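Local coordinates for protein, Family 18 Chitinase (Crocus vernus, PDB 3SIM) that probably hydrolyses the beta-1,4 links between N-acetylglucosamine units of chitin, as a TIM-barrel glycoside hydrolase of family 18, at residues T91-A96 with F129-K134; H182-F187 with G249-T254. All blocks are in the same frame, centred on the assembly; numbering follows the deposited sequence.

Contact 1: T91-A96 with F129-K134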
loop_
_atom_site.group_PDB
_atom_site.type_symbol
_atom_site.label_atom_id
_atom_site.label_comp_id
_atom_site.label_asym_id
_atom_site.label_seq_id
_atom_site.Cartn_x
_atom_site.Cartn_y
_atom_site.Cartn_z
ATOM N N THR A 91 -9.972 6.474 14.912
ATOM C CA THR A 91 -9.467 6.959 13.659
ATOM C C THR A 91 -7.924 7.186 13.745
ATOM O O THR A 91 -7.456 7.719 14.674
ATOM C CB THR A 91 -10.218 8.214 13.197
ATOM O OG1 THR A 91 -11.575 7.898 12.982
ATOM C CG2 THR A 91 -9.621 8.758 11.933
ATOM N N VAL A 92 -7.178 6.761 12.741
ATOM C CA VAL A 92 -5.757 7.056 12.669
ATOM C C VAL A 92 -5.476 8.439 12.016
ATOM O O VAL A 92 -5.613 8.647 10.837
ATOM C CB VAL A 92 -4.924 5.915 11.988
ATOM C CG1 VAL A 92 -3.536 6.300 11.814
ATOM C CG2 VAL A 92 -5.040 4.627 12.740
ATOM N N GLN A 93 -5.071 9.343 12.876
ATOM C CA GLN A 93 -4.725 10.713 12.556
ATOM C C GLN A 93 -3.210 10.877 12.537
ATOM O O GLN A 93 -2.588 10.569 13.531
ATOM C CB GLN A 93 -5.325 11.694 13.575
ATOM C CG GLN A 93 -6.862 11.742 13.624
ATOM C CD GLN A 93 -7.503 12.573 12.552
ATOM O OE1 GLN A 93 -8.695 12.555 12.420
ATOM N NE2 GLN A 93 -6.714 13.252 11.756
ATOM N N PHE A 94 -2.636 11.349 11.428
ATOM C CA PHE A 94 -1.214 11.695 11.429
ATOM C C PHE A 94 -0.953 12.850 12.383
ATOM O O PHE A 94 -1.528 13.878 12.267
ATOM C CB PHE A 94 -0.637 12.070 10.056
ATOM C CG PHE A 94 0.863 12.183 10.033
ATOM C CD1 PHE A 94 1.631 11.110 9.741
ATOM C CD2 PHE A 94 1.513 13.345 10.360
ATOM C CE1 PHE A 94 2.972 11.196 9.758
ATOM C CE2 PHE A 94 2.877 13.392 10.346
ATOM C CZ PHE A 94 3.582 12.320 10.061
ATOM N N GLN A 95 -0.056 12.617 13.312
ATOM C CA GLN A 95 0.322 13.581 14.313
ATOM C C GLN A 95 1.812 13.577 14.622
ATOM O O GLN A 95 2.327 12.562 14.983
ATOM C CB GLN A 95 -0.426 13.315 15.623
ATOM C CG GLN A 95 -1.873 12.969 15.525
ATOM C CD GLN A 95 -2.530 12.877 16.862
ATOM O OE1 GLN A 95 -2.351 13.718 17.687
ATOM N NE2 GLN A 95 -3.286 11.852 17.070
ATOM N N ALA A 96 2.462 14.728 14.469
ATOM C CA ALA A 96 3.849 14.919 14.871
ATOM C C ALA A 96 4.053 16.039 15.911
ATOM O O ALA A 96 3.583 17.132 15.743
ATOM C CB ALA A 96 4.714 15.153 13.710
ATOM N N PHE A 129 -5.802 13.740 8.337
ATOM C CA PHE A 129 -4.876 14.834 8.531
ATOM C C PHE A 129 -5.399 16.044 9.381
ATOM O O PHE A 129 -4.865 17.084 9.323
ATOM C CB PHE A 129 -4.226 15.261 7.205
ATOM C CG PHE A 129 -3.636 14.131 6.375
ATOM C CD1 PHE A 129 -2.317 13.805 6.467
ATOM C CD2 PHE A 129 -4.384 13.418 5.513
ATOM C CE1 PHE A 129 -1.765 12.789 5.703
ATOM C CE2 PHE A 129 -3.840 12.392 4.775
ATOM C CZ PHE A 129 -2.542 12.111 4.846
ATOM N N GLN A 130 -6.438 15.837 10.160
ATOM C CA GLN A 130 -7.101 16.865 10.933
ATOM C C GLN A 130 -6.268 17.475 12.064
ATOM O O GLN A 130 -6.587 18.484 12.546
ATOM C CB GLN A 130 -8.435 16.373 11.468
ATOM C CG GLN A 130 -9.556 16.361 10.534
ATOM C CD GLN A 130 -10.745 15.625 11.108
ATOM O OE1 GLN A 130 -11.624 16.231 11.632
ATOM N NE2 GLN A 130 -10.777 14.348 10.963
ATOM N N ASN A 131 -5.210 16.818 12.472
ATOM C CA ASN A 131 -4.297 17.311 13.493
ATOM C C ASN A 131 -2.862 17.638 12.986
ATOM O O ASN A 131 -1.941 17.637 13.752
ATOM C CB ASN A 131 -4.241 16.353 14.692
ATOM C CG ASN A 131 -5.598 16.049 15.281
ATOM O OD1 ASN A 131 -6.306 16.917 15.636
ATOM N ND2 ASN A 131 -5.950 14.827 15.324
ATOM N N THR A 132 -2.719 17.848 11.691
ATOM C CA THR A 132 -1.484 18.111 11.013
ATOM C C THR A 132 -1.643 19.087 9.847
ATOM O O THR A 132 -2.681 19.603 9.628
ATOM C CB THR A 132 -0.777 16.808 10.523
ATOM O OG1 THR A 132 0.603 17.050 10.394
ATOM C CG2 THR A 132 -1.373 16.285 9.200
ATOM N N ASP A 133 -0.572 19.325 9.124
ATOM C CA ASP A 133 -0.554 20.122 7.921
ATOM C C ASP A 133 0.297 19.432 6.882
ATOM O O ASP A 133 1.108 18.622 7.234
ATOM C CB ASP A 133 -0.072 21.544 8.186
ATOM C CG ASP A 133 1.377 21.614 8.569
ATOM O OD1 ASP A 133 2.195 21.582 7.706
ATOM O OD2 ASP A 133 1.681 21.696 9.740
ATOM N N LYS A 134 0.097 19.795 5.617
ATOM C CA LYS A 134 0.696 19.126 4.458
ATOM C C LYS A 134 2.227 19.165 4.442
ATOM O O LYS A 134 2.842 18.225 4.041
ATOM C CB LYS A 134 0.132 19.609 3.119
ATOM C CG LYS A 134 0.307 21.081 2.791
ATOM C CD LYS A 134 -0.584 21.588 1.688
ATOM C CE LYS A 134 -0.481 23.089 1.487
ATOM N NZ LYS A 134 -1.354 23.589 0.471
#
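Asp133 OD2 is held by two hydrogen bonds, one with Thr136 OG1 and one with O3 of a bound glycerol, probably from the crystallisation liquor. Thr132 OG1 and Asn131 O bond O2 of the same glycerol; a weak bond from Ala96 O also reaches it. A type I turn from Phe129 to Thr132 is closed by Thr132 N bonding Phe129 O at 3.3 Å. Thr132 OG1 is anti to the backbone N (chi1 -156°) and lies at the edge of the Phe94 ring, 3.8 Å from CD2. Thr132 CB rests 3.5 Å from Phe94 O. Gln93 bends at chi2 (-80°) and crosses Gln130 obliquely, their amide planes 64° apart. Asn131 crosses Gln93 at about a right angle, with ND2 3.6 Å from Gln93 CG. An alanine at Gln93 would remove this bent arm and would probably loosen the packing against Gln130 and Asn131. Phe94 CB meets Phe129 CD1 obliquely at 4.3 Å. Two beta-alpha loops of the TIM barrel thus pack together, following barrel strands 76-83 and 121-125 and leading into helices 99-116 and 134-150. The Phe94 ring packs between these helices, meeting Trp102 of the first and Phe137 of the second, while Phe129 stacks on Tyr168 of helix 166-175.

Contact 2: H182-F187 with G249-T254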
loop_
_atom_site.group_PDB
_atom_site.type_symbol
_atom_site.label_atom_id
_atom_site.label_comp_id
_atom_site.label_asym_id
_atom_site.label_seq_id
_atom_site.Cartn_x
_atom_site.Cartn_y
_atom_site.Cartn_z
ATOM N N HIS A 182 6.662 4.091 -6.920
ATOM C CA HIS A 182 5.368 3.979 -7.580
ATOM C C HIS A 182 4.201 4.373 -6.664
ATOM O O HIS A 182 4.371 4.546 -5.498
ATOM C CB HIS A 182 5.105 2.595 -8.179
ATOM C CG HIS A 182 5.383 1.475 -7.245
ATOM N ND1 HIS A 182 4.422 0.922 -6.456
ATOM C CD2 HIS A 182 6.523 0.826 -6.952
ATOM C CE1 HIS A 182 4.947 -0.031 -5.730
ATOM N NE2 HIS A 182 6.224 -0.105 -6.013
ATOM N N ILE A 183 3.038 4.480 -7.245
ATOM C CA ILE A 183 1.875 5.032 -6.633
ATOM C C ILE A 183 0.689 4.088 -6.792
ATOM O O ILE A 183 0.179 3.900 -7.843
ATOM C CB ILE A 183 1.575 6.428 -7.180
ATOM C CG1 ILE A 183 2.810 7.291 -7.134
ATOM C CG2 ILE A 183 0.421 7.091 -6.429
ATOM C CD1 ILE A 183 2.653 8.500 -7.806
ATOM N N ASN A 184 0.316 3.494 -5.691
ATOM C CA ASN A 184 -0.792 2.613 -5.622
ATOM C C ASN A 184 -2.109 3.365 -5.369
ATOM O O ASN A 184 -2.626 3.352 -4.294
ATOM C CB ASN A 184 -0.554 1.466 -4.649
ATOM C CG ASN A 184 0.785 0.742 -4.855
ATOM O OD1 ASN A 184 1.262 0.514 -5.946
ATOM N ND2 ASN A 184 1.326 0.343 -3.768
ATOM N N TYR A 185 -2.613 4.005 -6.424
ATOM C CA TYR A 185 -3.768 4.880 -6.324
ATOM C C TYR A 185 -4.975 4.023 -6.037
ATOM O O TYR A 185 -5.106 3.000 -6.551
ATOM C CB TYR A 185 -3.992 5.753 -7.566
ATOM C CG TYR A 185 -4.670 7.050 -7.341
ATOM C CD1 TYR A 185 -6.021 7.217 -7.591
ATOM C CD2 TYR A 185 -3.974 8.143 -6.893
ATOM C CE1 TYR A 185 -6.653 8.431 -7.426
ATOM C CE2 TYR A 185 -4.567 9.327 -6.688
ATOM C CZ TYR A 185 -5.923 9.486 -6.935
ATOM O OH TYR A 185 -6.522 10.661 -6.691
ATOM N N GLN A 186 -5.765 4.477 -5.098
ATOM C CA GLN A 186 -6.904 3.776 -4.553
ATOM C C GLN A 186 -8.205 4.111 -5.380
ATOM O O GLN A 186 -9.034 4.897 -5.000
ATOM C CB GLN A 186 -7.004 3.987 -3.021
ATOM C CG GLN A 186 -5.859 3.496 -2.130
ATOM C CD GLN A 186 -6.249 3.409 -0.643
ATOM O OE1 GLN A 186 -5.583 3.934 0.211
ATOM N NE2 GLN A 186 -7.330 2.750 -0.381
ATOM N N PHE A 187 -8.321 3.476 -6.517
ATOM C CA PHE A 187 -9.437 3.668 -7.419
ATOM C C PHE A 187 -10.782 3.206 -6.789
ATOM O O PHE A 187 -11.798 3.661 -7.156
ATOM C CB PHE A 187 -9.179 3.139 -8.845
ATOM C CG PHE A 187 -8.162 3.932 -9.636
ATOM C CD1 PHE A 187 -8.514 5.021 -10.376
ATOM C CD2 PHE A 187 -6.854 3.577 -9.621
ATOM C CE1 PHE A 187 -7.578 5.725 -11.060
ATOM C CE2 PHE A 187 -5.943 4.268 -10.303
ATOM C CZ PHE A 187 -6.291 5.352 -11.012
ATOM N N GLY A 249 1.132 -1.552 -13.407
ATOM C CA GLY A 249 0.817 -2.668 -12.548
ATOM C C GLY A 249 -0.576 -2.647 -11.919
ATOM O O GLY A 249 -1.331 -1.739 -12.107
ATOM N N ILE A 250 -0.903 -3.684 -11.181
ATOM C CA ILE A 250 -2.177 -3.785 -10.501
ATOM C C ILE A 250 -2.011 -4.055 -8.980
ATOM O O ILE A 250 -1.285 -4.924 -8.577
ATOM C CB ILE A 250 -3.097 -4.884 -11.078
ATOM C CG1 ILE A 250 -3.428 -4.652 -12.532
ATOM C CG2 ILE A 250 -4.327 -5.078 -10.216
ATOM C CD1 ILE A 250 -3.782 -5.809 -13.282
ATOM N N ALA A 251 -2.724 -3.296 -8.194
ATOM C CA ALA A 251 -2.765 -3.448 -6.746
ATOM C C ALA A 251 -4.131 -3.957 -6.178
ATOM O O ALA A 251 -5.180 -3.478 -6.515
ATOM C CB ALA A 251 -2.397 -2.179 -6.115
ATOM N N VAL A 252 -4.082 -4.881 -5.273
ATOM C CA VAL A 252 -5.284 -5.448 -4.727
ATOM C C VAL A 252 -5.451 -5.284 -3.160
ATOM O O VAL A 252 -4.539 -5.539 -2.433
ATOM C CB VAL A 252 -5.396 -6.920 -5.145
ATOM C CG1 VAL A 252 -6.604 -7.575 -4.538
ATOM C CG2 VAL A 252 -5.343 -7.113 -6.632
ATOM N N TRP A 253 -6.614 -4.837 -2.705
ATOM C CA TRP A 253 -7.041 -4.721 -1.318
ATOM C C TRP A 253 -8.227 -5.716 -1.059
ATOM O O TRP A 253 -9.285 -5.497 -1.488
ATOM C CB TRP A 253 -7.439 -3.255 -1.021
ATOM C CG TRP A 253 -6.351 -2.260 -0.713
ATOM C CD1 TRP A 253 -5.862 -1.955 0.502
ATOM C CD2 TRP A 253 -5.653 -1.422 -1.631
ATOM N NE1 TRP A 253 -4.889 -1.037 0.405
ATOM C CE2 TRP A 253 -4.747 -0.672 -0.896
ATOM C CE3 TRP A 253 -5.700 -1.242 -3.004
ATOM C CZ2 TRP A 253 -3.904 0.240 -1.483
ATOM C CZ3 TRP A 253 -4.847 -0.345 -3.577
ATOM C CH2 TRP A 253 -3.973 0.390 -2.816
ATOM N N THR A 254 -8.019 -6.844 -0.422
ATOM C CA THR A 254 -6.810 -7.310 0.198
ATOM C C THR A 254 -6.870 -8.854 0.153
ATOM O O THR A 254 -7.898 -9.397 -0.162
ATOM C CB THR A 254 -6.729 -6.910 1.730
ATOM O OG1 THR A 254 -7.695 -7.630 2.460
ATOM C CG2 THR A 254 -6.849 -5.393 1.982
#
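The inside of the TIM barrel is crossed here. Strand 182-184 and strand 250-253 are not paired; strand 215-220 lies between them and bonds to both. The contact sits where the two strands end, at the C-terminal side of the barrel, which forms the substrate cleft in family 18. Trp253 carries it. A cis peptide bond joins Trp253 to Thr254, a feature known for the tryptophan at the end of the last strand in this family. CG of Trp253 is anti to the carbonyl carbon (chi1 -81°), and the six-membered ring reaches Asn184 and Gln186. The Gln186 chain is extended beyond CG and runs over one ring face. Its CG makes an off-centre CH-pi contact, 4.1 Å from the centroid of the six-membered ring of Trp253. The amide plane stacks, only 17° from the ring plane. Asn184 O comes to the ring edge, 3.6 Å from Trp253 CH2. Asn184 is the centre of an inverse gamma turn. Deeper in, Asn184 CB meets Ala251 CB at 4.3 Å. Asn184 OD1 accepts a bond from His182 ND1 at 3.2 Å, with the donor above the carbonyl plane, and ND2 bonds Tyr6 OH. Tyr6 also stacks on Trp253, Lys188 makes a cation-pi contact with it, and Gln186 touches Glu127, which ends the DxDxE sequence motif of family 18. No hydrogen bond joins the two segments; van der Waals and CH-pi contacts act between them. Trp253 is partly exposed, and the matching tryptophan of related chitinases lines the substrate site; it probably does so here.

How the contacts relate
Contact 1 lies toward the surface, its centre about 18 Å from the centre of the chain. Contact 2 is buried, about 7 Å from that centre. Their centres are about 23 Å apart and their nearest atoms about 10 Å, so they do not touch. Contact 1 closes along the chain before contact 2 opens. The first joins two beta-alpha loops at the rim, each leading into a helix. The second joins two barrel strands and the chain just past one of them. Chemistry follows place: contact 1 mixes amides, a threonine and phenylalanines, whereas contact 2 is indole packing beside an asparagine bonded to His182 and to Tyr6.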